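(2Z,6E)-hedycaryol synthase (Kitasatospora setae, PDB 4MC3) converts farnesyl diphosphate and water into the cyclic sesquiterpene alcohol hedycaryol by a magnesium-dependent 1,11-cyclization, releasing diphosphate. Local coordinates at residues 136-139 with 140-144; 147-150 with 151-155; 173-176 with 177-180; 186-189 with 190-193; 194-198 with 199-203. All blocks are in the same frame, centred on the assembly; numbering follows the deposited sequence.

Overall arrangement
Contacts 1 and 2 lie in series on helix 136-160, their centres about 16 Å apart, and both feature aromatic residues four apart: a CH-pi contact in contact 1, a T-shaped pair in contact 2. Contact 2 brings Phe149 to the ligand pocket, whereas contact 1 packs against contacts 4 and 5. Contact 3, its centre nearest that of the chain (about 8 Å), touches contact 2 and meets the ligand directly at the end of helix 168-178. Contact 4 spans the end of helix 181-188 and the loop after it, largely buried and built on a salt bridge; contact 5 spans that loop and the short helix 198-201, lies farthest out, is partly buried and is joined to contact 4 through Glu189.

Contact 1. Residues 136-139 with 140-144; sequences ATWC and DAFIG
Residues 136-139 hand four consecutive carbonyls to the amides of 140-143 in regular alpha-helical i to i+4 bonding, the straightest bond running from Ile143 N to Cys139 O (2.9 Å, 172°). The main side-chain contact follows the same spacing. Trp138 and Phe142 both carry CG anti to the backbone N (chi1 -179° for Trp138), which sends them off the helix side by side in one direction. Their planes come within 25° of parallel, yet the rings are slid apart, with 5.5 Å between the Phe142 centroid and that of the Trp138 six-membered ring, and barely overlap. What lies over the indole face is instead the methylene: Phe142 CB stands 4.1 Å from the centroid of that six-membered ring, a CH-pi contact displaced toward the rim at CH2. Separately, on another side of the helix, Ile143 CG1 packs 3.3 Å from Cys139 O. The indole is also held through its NE1, since Trp138 NE1 donates to Asp186 O in helix 181-188, while Phe142 meets Trp74 edge-to-face and the ring of Trp127 nearly parallel. Such an i, i+4 aromatic pair, set among neighbouring helices, belongs to the buried face of a helix in the all-helical class I terpene synthase fold.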
loop_
_atom_site.group_PDB
_atom_site.type_symbol
_atom_site.label_atom_id
_atom_site.label_comp_id
_atom_site.label_asym_id
_atom_site.label_seq_id
_atom_site.Cartn_x
_atom_site.Cartn_y
_atom_site.Cartn_z
ATOM N N ALA A 136 14.908 7.021 -13.151
ATOM C CA ALA A 136 13.922 8.102 -13.174
ATOM C C ALA A 136 12.460 7.572 -13.376
ATOM O O ALA A 136 11.529 8.104 -12.790
ATOM C CB ALA A 136 14.288 9.111 -14.259
ATOM N N THR A 137 12.246 6.579 -14.241
ATOM C CA THR A 137 10.886 6.106 -14.507
ATOM C C THR A 137 10.303 5.526 -13.223
ATOM O O THR A 137 9.111 5.733 -12.895
ATOM C CB THR A 137 10.842 5.100 -15.679
ATOM O OG1 THR A 137 11.351 5.748 -16.905
ATOM C CG2 THR A 137 9.465 4.614 -16.010
ATOM N N TRP A 138 11.130 4.787 -12.502
ATOM C CA TRP A 138 10.697 4.241 -11.186
ATOM C C TRP A 138 10.388 5.349 -10.190
ATOM O O TRP A 138 9.393 5.350 -9.522
ATOM C CB TRP A 138 11.737 3.288 -10.621
ATOM C CG TRP A 138 11.307 2.719 -9.299
ATOM C CD1 TRP A 138 10.538 1.605 -9.132
ATOM C CD2 TRP A 138 11.575 3.237 -8.016
ATOM N NE1 TRP A 138 10.266 1.431 -7.800
ATOM C CE2 TRP A 138 10.893 2.411 -7.089
ATOM C CE3 TRP A 138 12.262 4.358 -7.526
ATOM C CZ2 TRP A 138 10.894 2.662 -5.738
ATOM C CZ3 TRP A 138 12.243 4.633 -6.164
ATOM C CH2 TRP A 138 11.535 3.760 -5.263
ATOM N N CYS A 139 11.262 6.343 -10.110
ATOM C CA CYS A 139 11.096 7.455 -9.181
ATOM C C CYS A 139 9.780 8.158 -9.453
ATOM O O CYS A 139 9.030 8.485 -8.542
ATOM C CB CYS A 139 12.272 8.438 -9.207
ATOM S SG CYS A 139 13.848 7.785 -8.632
ATOM N N ASP A 140 9.501 8.398 -10.728
ATOM C CA ASP A 140 8.272 9.092 -11.097
ATOM C C ASP A 140 7.027 8.240 -10.700
ATOM O O ASP A 140 5.997 8.779 -10.270
ATOM C CB ASP A 140 8.239 9.353 -12.593
ATOM C CG ASP A 140 9.148 10.472 -13.015
ATOM O OD1 ASP A 140 9.638 11.247 -12.174
ATOM O OD2 ASP A 140 9.324 10.610 -14.242
ATOM N N ALA A 141 7.111 6.912 -10.867
ATOM C CA ALA A 141 5.996 6.005 -10.527
ATOM C C ALA A 141 5.770 6.036 -9.028
ATOM O O ALA A 141 4.643 6.199 -8.563
ATOM C CB ALA A 141 6.291 4.609 -10.985
ATOM N N PHE A 142 6.854 5.947 -8.259
ATOM C CA PHE A 142 6.766 5.963 -6.789
ATOM C C PHE A 142 6.178 7.299 -6.313
ATOM O O PHE A 142 5.238 7.286 -5.498
ATOM C CB PHE A 142 8.152 5.747 -6.127
ATOM C CG PHE A 142 8.091 5.806 -4.644
ATOM C CD1 PHE A 142 7.843 4.653 -3.904
ATOM C CD2 PHE A 142 8.220 7.000 -3.957
ATOM C CE1 PHE A 142 7.741 4.687 -2.547
ATOM C CE2 PHE A 142 8.067 7.063 -2.556
ATOM C CZ PHE A 142 7.881 5.885 -1.840
ATOM N N ILE A 143 6.685 8.430 -6.803
ATOM C CA ILE A 143 6.148 9.701 -6.395
ATOM C C ILE A 143 4.678 9.820 -6.717
ATOM O O ILE A 143 3.886 10.299 -5.922
ATOM C CB ILE A 143 6.965 10.875 -7.060
ATOM C CG1 ILE A 143 8.333 10.911 -6.439
ATOM C CG2 ILE A 143 6.251 12.220 -6.905
ATOM C CD1 ILE A 143 9.235 11.955 -7.100
ATOM N N GLY A 144 4.286 9.395 -7.886
ATOM C CA GLY A 144 2.877 9.512 -8.211
ATOM C C GLY A 144 1.997 8.685 -7.288
ATOM O O GLY A 144 0.964 9.148 -6.807
#

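Contact 2. Residues 147-150 with 151-155; sequences EAFL and QTYTT
Phe149 and Tyr153, one turn apart on helix 136-160 of the class I terpene synthase fold, form a T-shaped pair beside the ligand pocket. The edge of Tyr153 faces the ring of Phe149, with centroids 5.9 Å apart and planes at 84°. Their first torsions differ: CG of Phe149 is anti to its backbone N (chi1 165°), that of Tyr153 anti to its carbonyl carbon (chi1 -71°), yet the side chains run alongside and Phe149 CZ lies 4.2 Å from Tyr153 CE2. Phe149 touches the bound nerolidol and is important for stabilising the cation at C-11. The hydroxyl of Tyr153 is hydrogen-bonded to Asp82 OD1, of the DDXXXE motif.

Between them in sequence, Thr152 turns OG1 back to the helix and donates to Phe149 O at 2.7 Å, in the carbonyl plane. The same oxygen accepts Thr152 N at 3.2 Å from above that plane, an amide it shares with Ala148 O. A valine in place of Thr152 would remove the hydroxyl and is likely to leave Phe149 O with only the shared, poorly directed amide of these two donors. Leu150 O takes Tyr153 N at 3.1 Å and also lies at the edge of the tyrosine ring, in its plane, 3.3 Å from CD2.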
loop_
_atom_site.group_PDB
_atom_site.type_symbol
_atom_site.label_atom_id
_atom_site.label_comp_id
_atom_site.label_asym_id
_atom_site.label_seq_id
_atom_site.Cartn_x
_atom_site.Cartn_y
_atom_site.Cartn_z
ATOM N N GLU A 147 2.187 10.355 -3.678
ATOM C CA GLU A 147 1.385 11.573 -3.688
ATOM C C GLU A 147 -0.091 11.253 -3.737
ATOM O O GLU A 147 -0.858 11.922 -3.046
ATOM C CB GLU A 147 1.750 12.538 -4.839
ATOM C CG GLU A 147 3.100 13.198 -4.623
ATOM C CD GLU A 147 3.465 14.244 -5.638
ATOM O OE1 GLU A 147 3.111 14.127 -6.793
ATOM O OE2 GLU A 147 4.128 15.181 -5.232
ATOM N N ALA A 148 -0.488 10.254 -4.518
ATOM C CA ALA A 148 -1.906 9.825 -4.586
ATOM C C ALA A 148 -2.352 9.387 -3.154
ATOM O O ALA A 148 -3.421 9.723 -2.700
ATOM C CB ALA A 148 -2.141 8.725 -5.584
ATOM N N PHE A 149 -1.532 8.587 -2.482
ATOM C CA PHE A 149 -1.772 8.144 -1.082
ATOM C C PHE A 149 -1.963 9.372 -0.196
ATOM O O PHE A 149 -2.938 9.459 0.530
ATOM C CB PHE A 149 -0.597 7.257 -0.635
ATOM C CG PHE A 149 -0.523 7.032 0.814
ATOM C CD1 PHE A 149 -1.308 6.063 1.451
ATOM C CD2 PHE A 149 0.414 7.732 1.561
ATOM C CE1 PHE A 149 -1.214 5.889 2.824
ATOM C CE2 PHE A 149 0.505 7.565 2.883
ATOM C CZ PHE A 149 -0.300 6.680 3.540
ATOM N N LEU A 150 -1.050 10.344 -0.255
ATOM C CA LEU A 150 -1.112 11.514 0.640
ATOM C C LEU A 150 -2.406 12.329 0.355
ATOM O O LEU A 150 -3.086 12.753 1.269
ATOM C CB LEU A 150 0.104 12.394 0.434
ATOM C CG LEU A 150 1.419 11.826 0.995
ATOM C CD1 LEU A 150 2.517 12.797 0.641
ATOM C CD2 LEU A 150 1.359 11.575 2.454
ATOM N N GLN A 151 -2.733 12.455 -0.908
ATOM C CA GLN A 151 -3.888 13.248 -1.335
ATOM C C GLN A 151 -5.185 12.682 -0.840
ATOM O O GLN A 151 -6.159 13.443 -0.622
ATOM C CB GLN A 151 -3.918 13.428 -2.827
ATOM C CG GLN A 151 -4.915 14.507 -3.314
ATOM C CD GLN A 151 -4.572 15.935 -2.856
ATOM O OE1 GLN A 151 -3.444 16.244 -2.366
ATOM N NE2 GLN A 151 -5.555 16.823 -2.964
ATOM N N THR A 152 -5.251 11.374 -0.589
ATOM C CA THR A 152 -6.495 10.776 -0.063
ATOM C C THR A 152 -6.907 11.347 1.260
ATOM O O THR A 152 -8.138 11.409 1.531
ATOM C CB THR A 152 -6.453 9.238 -0.011
ATOM O OG1 THR A 152 -5.513 8.759 0.960
ATOM C CG2 THR A 152 -6.236 8.712 -1.386
ATOM N N TYR A 153 -5.965 11.827 2.070
ATOM C CA TYR A 153 -6.289 12.523 3.317
ATOM C C TYR A 153 -7.108 13.783 3.045
ATOM O O TYR A 153 -8.146 14.011 3.734
ATOM C CB TYR A 153 -5.045 12.839 4.106
ATOM C CG TYR A 153 -4.358 11.643 4.740
ATOM C CD1 TYR A 153 -4.805 11.126 5.952
ATOM C CD2 TYR A 153 -3.210 11.073 4.162
ATOM C CE1 TYR A 153 -4.164 10.050 6.553
ATOM C CE2 TYR A 153 -2.583 9.958 4.741
ATOM C CZ TYR A 153 -3.055 9.463 5.940
ATOM O OH TYR A 153 -2.456 8.373 6.580
ATOM N N THR A 154 -6.724 14.535 2.016
ATOM C CA THR A 154 -7.440 15.741 1.648
ATOM C C THR A 154 -8.772 15.407 0.970
ATOM O O THR A 154 -9.774 15.993 1.305
ATOM C CB THR A 154 -6.589 16.548 0.672
ATOM O OG1 THR A 154 -5.382 16.953 1.343
ATOM C CG2 THR A 154 -7.340 17.686 0.127
ATOM N N THR A 155 -8.800 14.447 0.037
ATOM C CA THR A 155 -10.067 14.028 -0.598
ATOM C C THR A 155 -11.155 13.637 0.396
ATOM O O THR A 155 -12.325 14.102 0.306
ATOM C CB THR A 155 -9.824 12.885 -1.564
ATOM O OG1 THR A 155 -8.909 13.353 -2.554
ATOM C CG2 THR A 155 -11.155 12.456 -2.245
#

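Contact 3. Residues 173-176 with 177-180. With 28U ((3R,6E)-3,7,11-trimethyldodeca-1,6,10-trien-3-ol), chain B.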
loop_
_atom_site.group_PDB
_atom_site.type_symbol
_atom_site.label_atom_id
_atom_site.label_comp_id
_atom_site.label_asym_id
_atom_site.label_seq_id
_atom_site.Cartn_x
_atom_site.Cartn_y
_atom_site.Cartn_z
ATOM N N ASP A 173 -11.844 3.892 -6.198
ATOM C CA ASP A 173 -10.826 4.541 -7.015
ATOM C C ASP A 173 -9.792 5.191 -6.102
ATOM O O ASP A 173 -8.592 5.164 -6.445
ATOM C CB ASP A 173 -11.438 5.615 -7.889
ATOM C CG ASP A 173 -12.150 5.069 -9.120
ATOM O OD1 ASP A 173 -11.969 3.886 -9.478
ATOM O OD2 ASP A 173 -12.798 5.889 -9.824
ATOM N N ARG A 174 -10.206 5.778 -5.001
ATOM C CA ARG A 174 -9.282 6.385 -4.016
ATOM C C ARG A 174 -8.708 5.379 -3.011
ATOM O O ARG A 174 -7.500 5.473 -2.615
ATOM C CB ARG A 174 -9.852 7.602 -3.343
ATOM C CG ARG A 174 -10.870 7.352 -2.319
ATOM C CD ARG A 174 -11.214 8.702 -1.649
ATOM N NE ARG A 174 -12.351 8.471 -0.805
ATOM C CZ ARG A 174 -13.624 8.507 -1.237
ATOM N NH1 ARG A 174 -14.598 8.244 -0.396
ATOM N NH2 ARG A 174 -13.916 8.806 -2.502
ATOM N N ARG A 175 -9.497 4.361 -2.665
ATOM C CA ARG A 175 -9.093 3.365 -1.701
ATOM C C ARG A 175 -7.893 2.544 -2.196
ATOM O O ARG A 175 -7.060 2.099 -1.393
ATOM C CB ARG A 175 -10.262 2.435 -1.344
ATOM C CG ARG A 175 -9.990 1.511 -0.218
ATOM C CD ARG A 175 -9.706 2.209 1.071
ATOM N NE ARG A 175 -9.673 1.266 2.171
ATOM C CZ ARG A 175 -8.642 1.086 2.986
ATOM N NH1 ARG A 175 -7.520 1.820 2.881
ATOM N NH2 ARG A 175 -8.737 0.160 3.893
ATOM N N MET A 176 -7.808 2.291 -3.501
ATOM C CA MET A 176 -6.653 1.550 -4.036
ATOM C C MET A 176 -5.357 2.304 -3.745
ATOM O O MET A 176 -4.325 1.668 -3.639
ATOM C CB MET A 176 -6.745 1.172 -5.492
ATOM C CG MET A 176 -6.701 2.258 -6.462
ATOM S SD MET A 176 -6.244 1.659 -8.160
ATOM C CE MET A 176 -4.519 1.209 -8.183
ATOM N N TYR A 177 -5.415 3.622 -3.650
ATOM C CA TYR A 177 -4.207 4.428 -3.238
ATOM C C TYR A 177 -4.099 4.624 -1.721
ATOM O O TYR A 177 -2.980 4.616 -1.182
ATOM C CB TYR A 177 -4.194 5.741 -3.980
ATOM C CG TYR A 177 -4.078 5.521 -5.458
ATOM C CD1 TYR A 177 -2.916 5.021 -6.042
ATOM C CD2 TYR A 177 -5.159 5.780 -6.302
ATOM C CE1 TYR A 177 -2.845 4.793 -7.410
ATOM C CE2 TYR A 177 -5.084 5.542 -7.654
ATOM C CZ TYR A 177 -3.932 5.034 -8.197
ATOM O OH TYR A 177 -3.826 4.814 -9.558
ATOM N N SER A 178 -5.191 4.851 -0.982
ATOM C CA SER A 178 -5.128 5.080 0.470
ATOM C C SER A 178 -4.639 3.865 1.249
ATOM O O SER A 178 -4.060 4.023 2.324
ATOM C CB SER A 178 -6.436 5.611 1.045
ATOM O OG SER A 178 -7.428 4.569 1.120
ATOM N N VAL A 179 -4.844 2.645 0.731
ATOM C CA VAL A 179 -4.314 1.443 1.369
ATOM C C VAL A 179 -2.788 1.388 1.256
ATOM O O VAL A 179 -2.167 0.576 1.914
ATOM C CB VAL A 179 -5.033 0.186 0.778
ATOM C CG1 VAL A 179 -4.601 -0.122 -0.640
ATOM C CG2 VAL A 179 -4.866 -1.013 1.681
ATOM N N GLY A 180 -2.220 2.170 0.357
ATOM C CA GLY A 180 -0.757 2.282 0.246
ATOM C C GLY A 180 -0.046 1.264 -0.589
ATOM O O GLY A 180 1.134 1.438 -0.952
HETATM C C4 28U B . -2.806 -3.407 4.525
HETATM C C5 28U B . -1.033 -2.502 6.089
HETATM C C6 28U B . 0.287 -2.238 5.390
HETATM C C7 28U B . 1.203 -1.104 5.752
HETATM C C8 28U B . 0.922 0.053 6.411
HETATM C C10 28U B . -0.380 0.380 7.098
HETATM C C13 28U B . -1.271 3.128 5.684
HETATM C C15 28U B . -2.746 2.824 5.870
HETATM O O16 28U B . -3.432 -1.920 6.256
HETATM C C3 28U B . -2.359 -2.149 5.311
HETATM C C2 28U B . -2.259 -0.976 4.322
HETATM C C1 28U B . -1.938 0.266 4.769
HETATM C C9 28U B . 1.622 1.341 6.014
HETATM C C11 28U B . 0.949 2.023 4.777
HETATM C C12 28U B . -0.534 2.431 4.777
HETATM C C14 28U B . -0.710 3.883 6.876
#
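The break after helix 168-178 bounds the active site, and Arg175, Ser178 and Val179 occupy positions consistent with the diphosphate sensor, linker and effector of the helix break known in class I terpene synthases. Arg175, which probably binds the substrate, has CG anti to its backbone N (chi1 -172°) and bends at chi2, carrying the guanidinium forward, toward the C-terminal end of the helix. There NH1 donates to Ser178 OG at 3.3 Å with a fairly straight N-H (162°), the serine oxygen lying at the edge of the guanidinium and in its plane. NH1 also packs 3.6 Å from Val179 CB, while NH2 forms a salt bridge with Asp222 of the NXXXSXXXE motif.

The backbone still follows helical bonding here: Arg174 O accepts both Ser178 N, in the carbonyl plane, and Tyr177 N, from above it, and Val179 N reaches Arg175 O. On another side of the helix, Met176 leans on its neighbour Tyr177. Met176 CG stands over one face of the ring, 4.1 Å from its centroid, and SD follows obliquely at 4.5 Å in a Met-aromatic contact.

Ser178 and Val179 both line the ligand pocket. Gly180 then leaves helical geometry with positive phi (85°); a side chain there would be crowded by the ligand. The turn is closed by Gly180 N, which donates to Tyr177 O at 3.0 Å.

Contact 4. Residues 186-189 with 190-193; sequences DLDE and LRLP
Asp188 and Arg191 form a side-on, two-pronged salt bridge, one nitrogen to each carboxylate oxygen. Arg191 NE donates to Asp188 OD1 at 2.8 Å in a nearly straight bond (169°), and NH2 donates at 2.9 Å to Asp188 OD2, which uses its syn lone pair. Both oxygens lie close to the guanidinium plane, but the carboxylate is turned 43° against that plane, and OD1 is met from above its own. In Arg191, CG takes the position between the backbone N and the carbonyl carbon (chi1 64°), 3.2 Å from Asp188 O, and the chain bends at chi2, turning back to Asp188. Leu192 CD2 rests over the centre of one guanidinium face, 3.6 Å above the plane, which probably restricts its tilting toward that side. A looser apolar pair joins Leu187 CD2 to Leu190 CD2 at 4.4 Å.

Toward the end of helix 181-188 the backbone passes into i to i+3 bonding of the 3-10 kind, the donors Leu190 N, Arg191 N and Leu192 N reaching the carbonyls of Leu187, Asp188 and Glu189 from above their planes. The chain turns out of this element into the loop before helix 198-201, and a water ties the turn by donating to Glu189 O (2.8 Å) and Leu192 O (2.7 Å).

Farther out, Arg191 NH1 has a second acid, Asp294 of helix 286-309, against which Leu192 also packs. Leu190 touches Thr67 and Ile70 of helix 65-84.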
loop_
_atom_site.group_PDB
_atom_site.type_symbol
_atom_site.label_atom_id
_atom_site.label_comp_id
_atom_site.label_asym_id
_atom_site.label_seq_id
_atom_site.Cartn_x
_atom_site.Cartn_y
_atom_site.Cartn_z
ATOM N N ASP A 186 5.862 -0.659 -5.402
ATOM C CA ASP A 186 6.974 -0.023 -6.082
ATOM C C ASP A 186 8.316 -0.326 -5.389
ATOM O O ASP A 186 9.353 -0.540 -6.033
ATOM C CB ASP A 186 6.791 1.499 -6.169
ATOM C CG ASP A 186 5.650 1.935 -7.082
ATOM O OD1 ASP A 186 5.286 1.228 -8.027
ATOM O OD2 ASP A 186 5.118 3.046 -6.783
ATOM N N LEU A 187 8.356 -0.279 -4.055
ATOM C CA LEU A 187 9.565 -0.554 -3.320
ATOM C C LEU A 187 10.055 -1.984 -3.462
ATOM O O LEU A 187 11.274 -2.238 -3.283
ATOM C CB LEU A 187 9.415 -0.150 -1.842
ATOM C CG LEU A 187 9.294 1.350 -1.499
ATOM C CD1 LEU A 187 8.781 1.640 -0.123
ATOM C CD2 LEU A 187 10.669 2.049 -1.718
ATOM N N ASP A 188 9.169 -2.923 -3.787
ATOM C CA ASP A 188 9.579 -4.297 -4.021
ATOM C C ASP A 188 10.555 -4.402 -5.212
ATOM O O ASP A 188 11.361 -5.333 -5.277
ATOM C CB ASP A 188 8.385 -5.197 -4.267
ATOM C CG ASP A 188 8.722 -6.705 -4.199
ATOM O OD1 ASP A 188 9.455 -7.097 -3.274
ATOM O OD2 ASP A 188 8.271 -7.458 -5.114
ATOM N N GLU A 189 10.542 -3.424 -6.125
ATOM C CA GLU A 189 11.433 -3.487 -7.274
ATOM C C GLU A 189 12.910 -3.392 -6.824
ATOM O O GLU A 189 13.784 -3.858 -7.542
ATOM C CB GLU A 189 11.117 -2.423 -8.285
ATOM C CG GLU A 189 9.758 -2.539 -8.901
ATOM C CD GLU A 189 9.570 -1.652 -10.132
ATOM O OE1 GLU A 189 10.490 -1.622 -11.001
ATOM O OE2 GLU A 189 8.506 -0.981 -10.238
ATOM N N LEU A 190 13.180 -2.813 -5.661
ATOM C CA LEU A 190 14.533 -2.659 -5.180
ATOM C C LEU A 190 15.199 -4.026 -4.943
ATOM O O LEU A 190 16.435 -4.113 -4.996
ATOM C CB LEU A 190 14.567 -1.831 -3.929
ATOM C CG LEU A 190 14.588 -0.313 -4.118
ATOM C CD1 LEU A 190 13.448 0.282 -4.850
ATOM C CD2 LEU A 190 14.659 0.424 -2.809
ATOM N N ARG A 191 14.413 -5.079 -4.693
ATOM C CA ARG A 191 15.000 -6.397 -4.425
ATOM C C ARG A 191 15.068 -7.308 -5.637
ATOM O O ARG A 191 15.661 -8.402 -5.568
ATOM C CB ARG A 191 14.312 -7.106 -3.269
ATOM C CG ARG A 191 12.870 -7.484 -3.440
ATOM C CD ARG A 191 12.633 -8.860 -4.006
ATOM N NE ARG A 191 11.234 -9.026 -4.338
ATOM C CZ ARG A 191 10.715 -10.069 -4.955
ATOM N NH1 ARG A 191 11.501 -11.102 -5.291
ATOM N NH2 ARG A 191 9.447 -10.073 -5.291
ATOM N N LEU A 192 14.496 -6.885 -6.752
ATOM C CA LEU A 192 14.500 -7.666 -7.977
ATOM C C LEU A 192 15.934 -7.536 -8.612
ATOM O O LEU A 192 16.661 -6.627 -8.295
ATOM C CB LEU A 192 13.449 -7.125 -8.941
ATOM C CG LEU A 192 11.984 -7.168 -8.459
ATOM C CD1 LEU A 192 11.084 -6.508 -9.481
ATOM C CD2 LEU A 192 11.535 -8.580 -8.167
ATOM N N PRO A 193 16.277 -8.479 -9.485
ATOM C CA PRO A 193 17.536 -8.428 -10.243
ATOM C C PRO A 193 17.623 -7.198 -11.126
ATOM O O PRO A 193 18.706 -6.689 -11.329
ATOM C CB PRO A 193 17.484 -9.709 -11.091
ATOM C CG PRO A 193 16.615 -10.629 -10.293
ATOM C CD PRO A 193 15.538 -9.723 -9.723
HETATM O O HOH W 1 16.344 -3.947 -8.732
#

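Contact 5. Residues 194-198 with 199-203; sequences IFLPG and SVRTC
Pro197 and Val200 meet through both backbone and side chain where the loop enters the short helix 198-201. Among the backbone bonds, Pro197 O, at the N-cap position, accepts two amides: Val200 N at 2.8 Å from above the carbonyl plane, and Arg201 N at 2.9 Å, nearly along the C=O axis. The next carbonyl, Gly198 O, receives Thr202 OG1 at 2.9 Å, the hydroxyl being swung back between the backbone N and the carbonyl carbon (chi1 64°), together with a weak bond from Thr202 N.

Polar side-chain bonds centre on Arg201. Its chain bends at chi3 (-64°), so that the guanidinium returns over the loop, with Leu196 CB over one face and Phe195 CB at an edge. NH1 donates to a water at 2.7 Å, and that water donates in turn to Leu196 O at 2.8 Å. NE forms a salt bridge with Glu189, whose other oxygen accepts Leu196 N, so a single carboxylate holds both the arginine and the loop. A leucine in place of Arg201 would probably leave the buried Glu189 carboxylate without its charged mate and the bridging water without the NH1 donor.

The apolar contacts are lighter. Pro197 CD touches Val200 CG2 at 4.0 Å, the two side chains running alongside, and Leu196 CD1 approaches Arg201 CA at 4.1 Å. The Phe195 ring meets Trp138 edge-to-face.

This chemistry suggests that the loop is held largely by directed polar bonds, the Glu189-Arg201 ion pair and a bridging water among them.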
loop_
_atom_site.group_PDB
_atom_site.type_symbol
_atom_site.label_atom_id
_atom_site.label_comp_id
_atom_site.label_asym_id
_atom_site.label_seq_id
_atom_site.Cartn_x
_atom_site.Cartn_y
_atom_site.Cartn_z
ATOM N N ILE A 194 16.483 -6.672 -11.556
ATOM C CA ILE A 194 16.477 -5.419 -12.256
ATOM C C ILE A 194 15.125 -4.780 -12.011
ATOM O O ILE A 194 14.141 -5.474 -11.664
ATOM C CB ILE A 194 16.699 -5.585 -13.761
ATOM C CG1 ILE A 194 15.590 -6.465 -14.344
ATOM C CG2 ILE A 194 18.161 -6.029 -14.005
ATOM C CD1 ILE A 194 15.737 -6.593 -15.829
ATOM N N PHE A 195 15.073 -3.469 -12.194
ATOM C CA PHE A 195 13.792 -2.774 -12.164
ATOM C C PHE A 195 12.903 -3.222 -13.325
ATOM O O PHE A 195 13.397 -3.561 -14.428
ATOM C CB PHE A 195 13.996 -1.238 -12.144
ATOM C CG PHE A 195 14.506 -0.716 -10.866
ATOM C CD1 PHE A 195 13.660 -0.109 -9.982
ATOM C CD2 PHE A 195 15.850 -0.883 -10.491
ATOM C CE1 PHE A 195 14.103 0.315 -8.755
ATOM C CE2 PHE A 195 16.291 -0.427 -9.283
ATOM C CZ PHE A 195 15.427 0.146 -8.399
ATOM N N LEU A 196 11.586 -3.160 -13.147
ATOM C CA LEU A 196 10.657 -3.435 -14.227
ATOM C C LEU A 196 10.858 -2.428 -15.368
ATOM O O LEU A 196 11.002 -1.243 -15.139
ATOM C CB LEU A 196 9.211 -3.372 -13.767
ATOM C CG LEU A 196 8.725 -4.265 -12.603
ATOM C CD1 LEU A 196 7.299 -3.958 -12.251
ATOM C CD2 LEU A 196 8.922 -5.731 -12.958
ATOM N N PRO A 197 10.828 -2.906 -16.591
ATOM C CA PRO A 197 10.765 -1.918 -17.673
ATOM C C PRO A 197 9.466 -1.103 -17.560
ATOM O O PRO A 197 8.418 -1.653 -17.178
ATOM C CB PRO A 197 10.709 -2.781 -18.927
ATOM C CG PRO A 197 11.284 -4.114 -18.534
ATOM C CD PRO A 197 10.913 -4.290 -17.070
ATOM N N GLY A 198 9.517 0.176 -17.920
ATOM C CA GLY A 198 8.292 1.002 -17.913
ATOM C C GLY A 198 7.106 0.414 -18.664
ATOM O O GLY A 198 5.964 0.568 -18.234
ATOM N N SER A 199 7.383 -0.278 -19.771
ATOM C CA SER A 199 6.379 -0.957 -20.563
ATOM C C SER A 199 5.726 -2.163 -19.891
ATOM O O SER A 199 4.717 -2.667 -20.379
ATOM C CB SER A 199 7.000 -1.411 -21.897
ATOM O OG SER A 199 7.939 -2.452 -21.705
ATOM N N VAL A 200 6.341 -2.664 -18.820
ATOM C CA VAL A 200 5.770 -3.740 -18.002
ATOM C C VAL A 200 5.088 -3.145 -16.756
ATOM O O VAL A 200 3.969 -3.571 -16.417
ATOM C CB VAL A 200 6.865 -4.744 -17.554
ATOM C CG1 VAL A 200 6.299 -5.779 -16.584
ATOM C CG2 VAL A 200 7.442 -5.418 -18.785
ATOM N N ARG A 201 5.721 -2.169 -16.120
ATOM C CA ARG A 201 5.190 -1.566 -14.879
ATOM C C ARG A 201 3.782 -1.008 -15.070
ATOM O O ARG A 201 2.944 -1.104 -14.183
ATOM C CB ARG A 201 6.086 -0.441 -14.375
ATOM C CG ARG A 201 5.729 0.043 -12.983
ATOM C CD ARG A 201 6.638 1.145 -12.479
ATOM N NE ARG A 201 8.026 0.734 -12.312
ATOM C CZ ARG A 201 9.059 1.095 -13.072
ATOM N NH1 ARG A 201 8.925 1.906 -14.135
ATOM N NH2 ARG A 201 10.257 0.629 -12.790
ATOM N N THR A 202 3.507 -0.491 -16.263
ATOM C CA THR A 202 2.264 0.215 -16.550
ATOM C C THR A 202 1.495 -0.467 -17.701
ATOM O O THR A 202 0.576 0.136 -18.306
ATOM C CB THR A 202 2.540 1.692 -16.925
ATOM O OG1 THR A 202 3.286 1.755 -18.137
ATOM C CG2 THR A 202 3.309 2.434 -15.842
ATOM N N CYS A 203 1.820 -1.723 -18.012
ATOM C CA CYS A 203 1.032 -2.490 -18.983
ATOM C C CYS A 203 -0.376 -2.812 -18.413
ATOM O O CYS A 203 -0.591 -2.719 -17.165
ATOM C CB CYS A 203 1.776 -3.753 -19.418
ATOM S SG CYS A 203 1.780 -5.193 -18.342
HETATM O O HOH W 2 11.166 1.508 -15.654
#